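PDB 4NES: UDP-N-acetylglucosamine 2-epimerase from Methanocaldococcus jannaschii, which probably catalyses the reversible epimerization at C-2 of UDP-N-acetylglucosamine to UDP-N-acetylmannosamine, the activated donor of ManNAc residues. Local coordinates for residues H115-M127 and E148-E160. Numbering follows the deposited sequence.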
loop_
_atom_site.group_PDB
_atom_site.type_symbol
_atom_site.label_atom_id
_atom_site.label_comp_id
_atom_site.label_asym_id
_atom_site.label_seq_id
_atom_site.Cartn_x
_atom_site.Cartn_y
_atom_site.Cartn_z
ATOM N N HIS A 115 3.857 13.034 -3.911
ATOM C CA HIS A 115 4.273 12.758 -2.546
ATOM C C HIS A 115 5.406 13.683 -2.139
ATOM O O HIS A 115 6.524 13.589 -2.658
ATOM C CB HIS A 115 4.716 11.300 -2.403
ATOM C CG HIS A 115 4.952 10.888 -0.992
ATOM N ND1 HIS A 115 5.758 9.814 -0.659
ATOM C CD2 HIS A 115 4.478 11.372 0.182
ATOM C CE1 HIS A 115 5.779 9.670 0.650
ATOM N NE2 HIS A 115 5.011 10.608 1.189
ATOM N N VAL A 116 5.101 14.563 -1.193
ATOM C CA VAL A 116 6.072 15.499 -0.651
ATOM C C VAL A 116 6.796 14.807 0.497
ATOM O O VAL A 116 6.153 14.226 1.373
ATOM C CB VAL A 116 5.363 16.772 -0.163
ATOM C CG1 VAL A 116 6.360 17.770 0.441
ATOM C CG2 VAL A 116 4.585 17.419 -1.306
ATOM N N GLU A 117 8.126 14.845 0.465
ATOM C CA GLU A 117 8.998 14.152 1.423
ATOM C C GLU A 117 9.000 12.646 1.141
ATOM O O GLU A 117 8.707 11.815 2.006
ATOM C CB GLU A 117 8.654 14.486 2.881
ATOM C CG GLU A 117 9.778 14.195 3.862
ATOM C CD GLU A 117 9.350 14.406 5.299
ATOM O OE1 GLU A 117 8.612 13.555 5.853
ATOM O OE2 GLU A 117 9.750 15.437 5.869
ATOM N N ALA A 118 9.354 12.317 -0.096
ATOM C CA ALA A 118 9.394 10.959 -0.598
ATOM C C ALA A 118 10.775 10.342 -0.390
ATOM O O ALA A 118 11.779 11.028 -0.439
ATOM C CB ALA A 118 9.043 10.977 -2.080
ATOM N N GLY A 119 10.814 9.034 -0.170
ATOM C CA GLY A 119 12.064 8.303 -0.209
ATOM C C GLY A 119 12.802 8.177 1.107
ATOM O O GLY A 119 13.857 7.550 1.163
ATOM N N LEU A 120 12.284 8.787 2.169
ATOM C CA LEU A 120 12.920 8.634 3.477
ATOM C C LEU A 120 12.770 7.179 3.930
ATOM O O LEU A 120 11.706 6.571 3.759
ATOM C CB LEU A 120 12.304 9.572 4.510
ATOM C CG LEU A 120 12.654 11.061 4.437
ATOM C CD1 LEU A 120 12.220 11.685 3.141
ATOM C CD2 LEU A 120 12.011 11.790 5.612
ATOM N N ARG A 121 13.836 6.606 4.483
ATOM C CA ARG A 121 13.783 5.225 4.969
ATOM C C ARG A 121 14.517 5.068 6.292
ATOM O O ARG A 121 15.674 5.474 6.418
ATOM C CB ARG A 121 14.394 4.258 3.944
ATOM C CG ARG A 121 13.712 4.223 2.568
ATOM C CD ARG A 121 12.352 3.529 2.646
ATOM N NE ARG A 121 11.720 3.429 1.334
ATOM C CZ ARG A 121 10.876 4.325 0.833
ATOM N NH1 ARG A 121 10.542 5.408 1.529
ATOM N NH2 ARG A 121 10.361 4.132 -0.377
ATOM N N SER A 122 13.845 4.458 7.260
ATOM C CA SER A 122 14.489 4.016 8.496
ATOM C C SER A 122 14.898 2.549 8.374
ATOM O O SER A 122 15.740 2.069 9.136
ATOM C CB SER A 122 13.523 4.157 9.665
ATOM O OG SER A 122 12.485 3.200 9.536
ATOM N N PHE A 123 14.279 1.839 7.429
ATOM C CA PHE A 123 14.457 0.392 7.248
ATOM C C PHE A 123 14.010 -0.408 8.464
ATOM O O PHE A 123 14.447 -1.538 8.691
ATOM C CB PHE A 123 15.886 0.059 6.811
ATOM C CG PHE A 123 16.295 0.779 5.564
ATOM C CD1 PHE A 123 15.711 0.465 4.347
ATOM C CD2 PHE A 123 17.231 1.795 5.612
ATOM C CE1 PHE A 123 16.072 1.143 3.195
ATOM C CE2 PHE A 123 17.598 2.481 4.464
ATOM C CZ PHE A 123 17.017 2.144 3.252
ATOM N N ASP A 124 13.127 0.210 9.233
ATOM C CA ASP A 124 12.399 -0.442 10.299
ATOM C C ASP A 124 11.003 -0.615 9.725
ATOM O O ASP A 124 10.041 -0.065 10.265
ATOM C CB ASP A 124 12.343 0.492 11.511
ATOM C CG ASP A 124 11.906 -0.207 12.786
ATOM O OD1 ASP A 124 11.414 -1.354 12.723
ATOM O OD2 ASP A 124 12.060 0.410 13.861
ATOM N N ARG A 125 10.887 -1.365 8.625
ATOM C CA ARG A 125 9.612 -1.496 7.905
ATOM C C ARG A 125 8.534 -2.198 8.744
ATOM O O ARG A 125 7.471 -2.568 8.241
ATOM C CB ARG A 125 9.793 -2.147 6.518
ATOM C CG ARG A 125 8.765 -1.682 5.473
ATOM C CD ARG A 125 9.009 -2.244 4.058
ATOM N NE ARG A 125 10.019 -1.485 3.316
ATOM C CZ ARG A 125 10.328 -1.685 2.037
ATOM N NH1 ARG A 125 9.700 -2.624 1.331
ATOM N NH2 ARG A 125 11.266 -0.938 1.460
ATOM N N ASN A 126 8.818 -2.346 10.034
ATOM C CA ASN A 126 7.816 -2.732 11.013
ATOM C C ASN A 126 7.088 -1.512 11.639
ATOM O O ASN A 126 6.004 -1.678 12.204
ATOM C CB ASN A 126 8.451 -3.629 12.092
ATOM C CG ASN A 126 9.050 -4.919 11.518
ATOM O OD1 ASN A 126 8.452 -5.574 10.664
ATOM N ND2 ASN A 126 10.236 -5.285 11.995
HETATM N N MSE A 127 7.688 -0.311 11.534
HETATM C CA MSE A 127 7.104 0.993 11.964
HETATM C C MSE A 127 5.896 1.366 11.081
HETATM O O MSE A 127 5.984 1.219 9.878
HETATM C CB MSE A 127 8.132 2.148 11.796
HETATM C CG MSE A 127 9.301 2.307 12.818
HETATM SE SE MSE A 127 10.349 4.020 12.673
HETATM C CE MSE A 127 8.841 5.239 12.997
ATOM N N GLU A 148 19.607 13.555 -1.881
ATOM C CA GLU A 148 20.094 12.518 -2.776
ATOM C C GLU A 148 20.025 11.126 -2.152
ATOM O O GLU A 148 19.805 10.153 -2.866
ATOM C CB GLU A 148 21.515 12.836 -3.243
ATOM C CG GLU A 148 21.617 14.129 -4.048
ATOM C CD GLU A 148 20.978 14.044 -5.429
ATOM O OE1 GLU A 148 20.657 12.928 -5.892
ATOM O OE2 GLU A 148 20.816 15.102 -6.062
ATOM N N ILE A 149 20.190 11.034 -0.831
ATOM C CA ILE A 149 20.005 9.764 -0.117
ATOM C C ILE A 149 18.601 9.211 -0.350
ATOM O O ILE A 149 18.424 8.032 -0.665
ATOM C CB ILE A 149 20.245 9.915 1.398
ATOM C CG1 ILE A 149 21.734 10.157 1.668
ATOM C CG2 ILE A 149 19.737 8.691 2.151
ATOM C CD1 ILE A 149 22.637 9.118 1.054
ATOM N N ALA A 150 17.602 10.073 -0.215
ATOM C CA ALA A 150 16.217 9.692 -0.441
ATOM C C ALA A 150 15.996 9.269 -1.892
ATOM O O ALA A 150 15.326 8.264 -2.159
ATOM C CB ALA A 150 15.287 10.836 -0.058
ATOM N N LYS A 151 16.561 10.015 -2.843
ATOM C CA LYS A 151 16.463 9.623 -4.251
ATOM C C LYS A 151 17.063 8.242 -4.471
ATOM O O LYS A 151 16.478 7.397 -5.149
ATOM C CB LYS A 151 17.145 10.644 -5.161
ATOM C CG LYS A 151 17.303 10.129 -6.584
ATOM C CD LYS A 151 17.685 11.233 -7.540
ATOM C CE LYS A 151 17.856 10.682 -8.957
ATOM N NZ LYS A 151 18.181 11.768 -9.931
ATOM N N ASN A 152 18.228 8.005 -3.887
ATOM C CA ASN A 152 18.877 6.710 -4.041
ATOM C C ASN A 152 18.068 5.575 -3.414
ATOM O O ASN A 152 18.024 4.466 -3.961
ATOM C CB ASN A 152 20.313 6.758 -3.516
ATOM C CG ASN A 152 21.230 7.536 -4.433
ATOM O OD1 ASN A 152 20.982 7.633 -5.632
ATOM N ND2 ASN A 152 22.296 8.091 -3.878
ATOM N N ASN A 153 17.421 5.845 -2.285
ATOM C CA ASN A 153 16.490 4.879 -1.694
ATOM C C ASN A 153 15.395 4.483 -2.676
ATOM O O ASN A 153 15.063 3.293 -2.820
ATOM C CB ASN A 153 15.848 5.448 -0.430
ATOM C CG ASN A 153 16.804 5.509 0.731
ATOM O OD1 ASN A 153 17.855 4.852 0.734
ATOM N ND2 ASN A 153 16.438 6.277 1.743
ATOM N N LEU A 154 14.827 5.475 -3.352
ATOM C CA LEU A 154 13.775 5.226 -4.320
ATOM C C LEU A 154 14.285 4.436 -5.525
ATOM O O LEU A 154 13.631 3.491 -5.974
ATOM C CB LEU A 154 13.164 6.550 -4.773
ATOM C CG LEU A 154 12.464 7.291 -3.635
ATOM C CD1 LEU A 154 12.225 8.745 -3.974
ATOM C CD2 LEU A 154 11.141 6.610 -3.305
ATOM N N LEU A 155 15.454 4.800 -6.040
ATOM C CA LEU A 155 16.041 4.090 -7.182
ATOM C C LEU A 155 16.305 2.619 -6.847
ATOM O O LEU A 155 16.080 1.734 -7.678
ATOM C CB LEU A 155 17.327 4.770 -7.657
ATOM C CG LEU A 155 17.155 6.150 -8.290
ATOM C CD1 LEU A 155 18.511 6.785 -8.543
ATOM C CD2 LEU A 155 16.338 6.065 -9.580
ATOM N N ARG A 156 16.745 2.361 -5.618
ATOM C CA ARG A 156 17.039 1.005 -5.159
ATOM C C ARG A 156 15.775 0.148 -5.062
ATOM O O ARG A 156 15.845 -1.089 -5.081
ATOM C CB ARG A 156 17.744 1.061 -3.799
ATOM C CG ARG A 156 18.449 -0.220 -3.409
ATOM C CD ARG A 156 18.618 -0.322 -1.902
ATOM N NE ARG A 156 18.226 -1.642 -1.417
ATOM C CZ ARG A 156 17.101 -1.895 -0.754
ATOM N NH1 ARG A 156 16.253 -0.916 -0.467
ATOM N NH2 ARG A 156 16.833 -3.131 -0.358
ATOM N N GLU A 157 14.618 0.793 -4.959
ATOM C CA GLU A 157 13.337 0.089 -4.960
ATOM C C GLU A 157 12.692 0.088 -6.345
ATOM O O GLU A 157 11.503 -0.211 -6.488
ATOM C CB GLU A 157 12.392 0.671 -3.903
ATOM C CG GLU A 157 12.916 0.489 -2.489
ATOM C CD GLU A 157 12.073 1.176 -1.432
ATOM O OE1 GLU A 157 10.940 1.614 -1.732
ATOM O OE2 GLU A 157 12.554 1.266 -0.279
ATOM N N GLY A 158 13.489 0.426 -7.358
ATOM C CA GLY A 158 13.082 0.262 -8.742
ATOM C C GLY A 158 12.176 1.342 -9.294
ATOM O O GLY A 158 11.632 1.193 -10.381
ATOM N N ILE A 159 12.011 2.434 -8.559
ATOM C CA ILE A 159 11.163 3.524 -9.023
ATOM C C ILE A 159 11.873 4.273 -10.142
ATOM O O ILE A 159 13.081 4.491 -10.089
ATOM C CB ILE A 159 10.785 4.450 -7.851
ATOM C CG1 ILE A 159 9.773 3.732 -6.953
ATOM C CG2 ILE A 159 10.199 5.782 -8.336
ATOM C CD1 ILE A 159 9.688 4.293 -5.565
ATOM N N GLU A 160 11.119 4.634 -11.175
ATOM C CA GLU A 160 11.685 5.277 -12.353
ATOM C C GLU A 160 12.243 6.665 -12.040
ATOM O O GLU A 160 11.594 7.482 -11.363
ATOM C CB GLU A 160 10.636 5.356 -13.463
ATOM C CG GLU A 160 9.191 5.299 -12.974
ATOM C CD GLU A 160 8.704 3.897 -12.584
ATOM O OE1 GLU A 160 8.628 3.010 -13.461
ATOM O OE2 GLU A 160 8.385 3.684 -11.395
HETATM O O HOH W 1 17.636 6.364 4.512
#
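R121 and E157 meet side-on: R121 NE donates to E157 OE2 at 2.8 Å and R121 NH2 to E157 OE1 at 2.9 Å. Both bonds are nearly straight and come from the syn side, though tilted out of the carboxylate plane, which is turned 32° from the guanidinium. A bend at chi2 (-72°) swings the arginine along N153 to this acid. R125 NH2 adds a salt bridge to E157 OE2 at 3.1 Å. One turn earlier, N153 gives ND2 to G119 O at 2.9 Å, nearly in line with the carbonyl, and reaches R121 O through a water. Glycine suits position 119 because a side chain would run into A150 O and L154 CD1; L154 CG instead packs on G119 CA at 3.6 Å. Farther out, D137 OD2 of helix 128-138 forms a salt bridge to R121 NH1 and a hydrogen bond to G119 N, and H138 NE2 is hydrogen-bonded to E157 OE1. With an alanine in place of R121, E157 would probably keep R125 but lose its two-bonded partner, and D137 its mate. The loop after strand 112-116 in this Rossmann-like sheet of the GT-B fold is thus held between helices 128-138 and 148-156, beside strand 142-145.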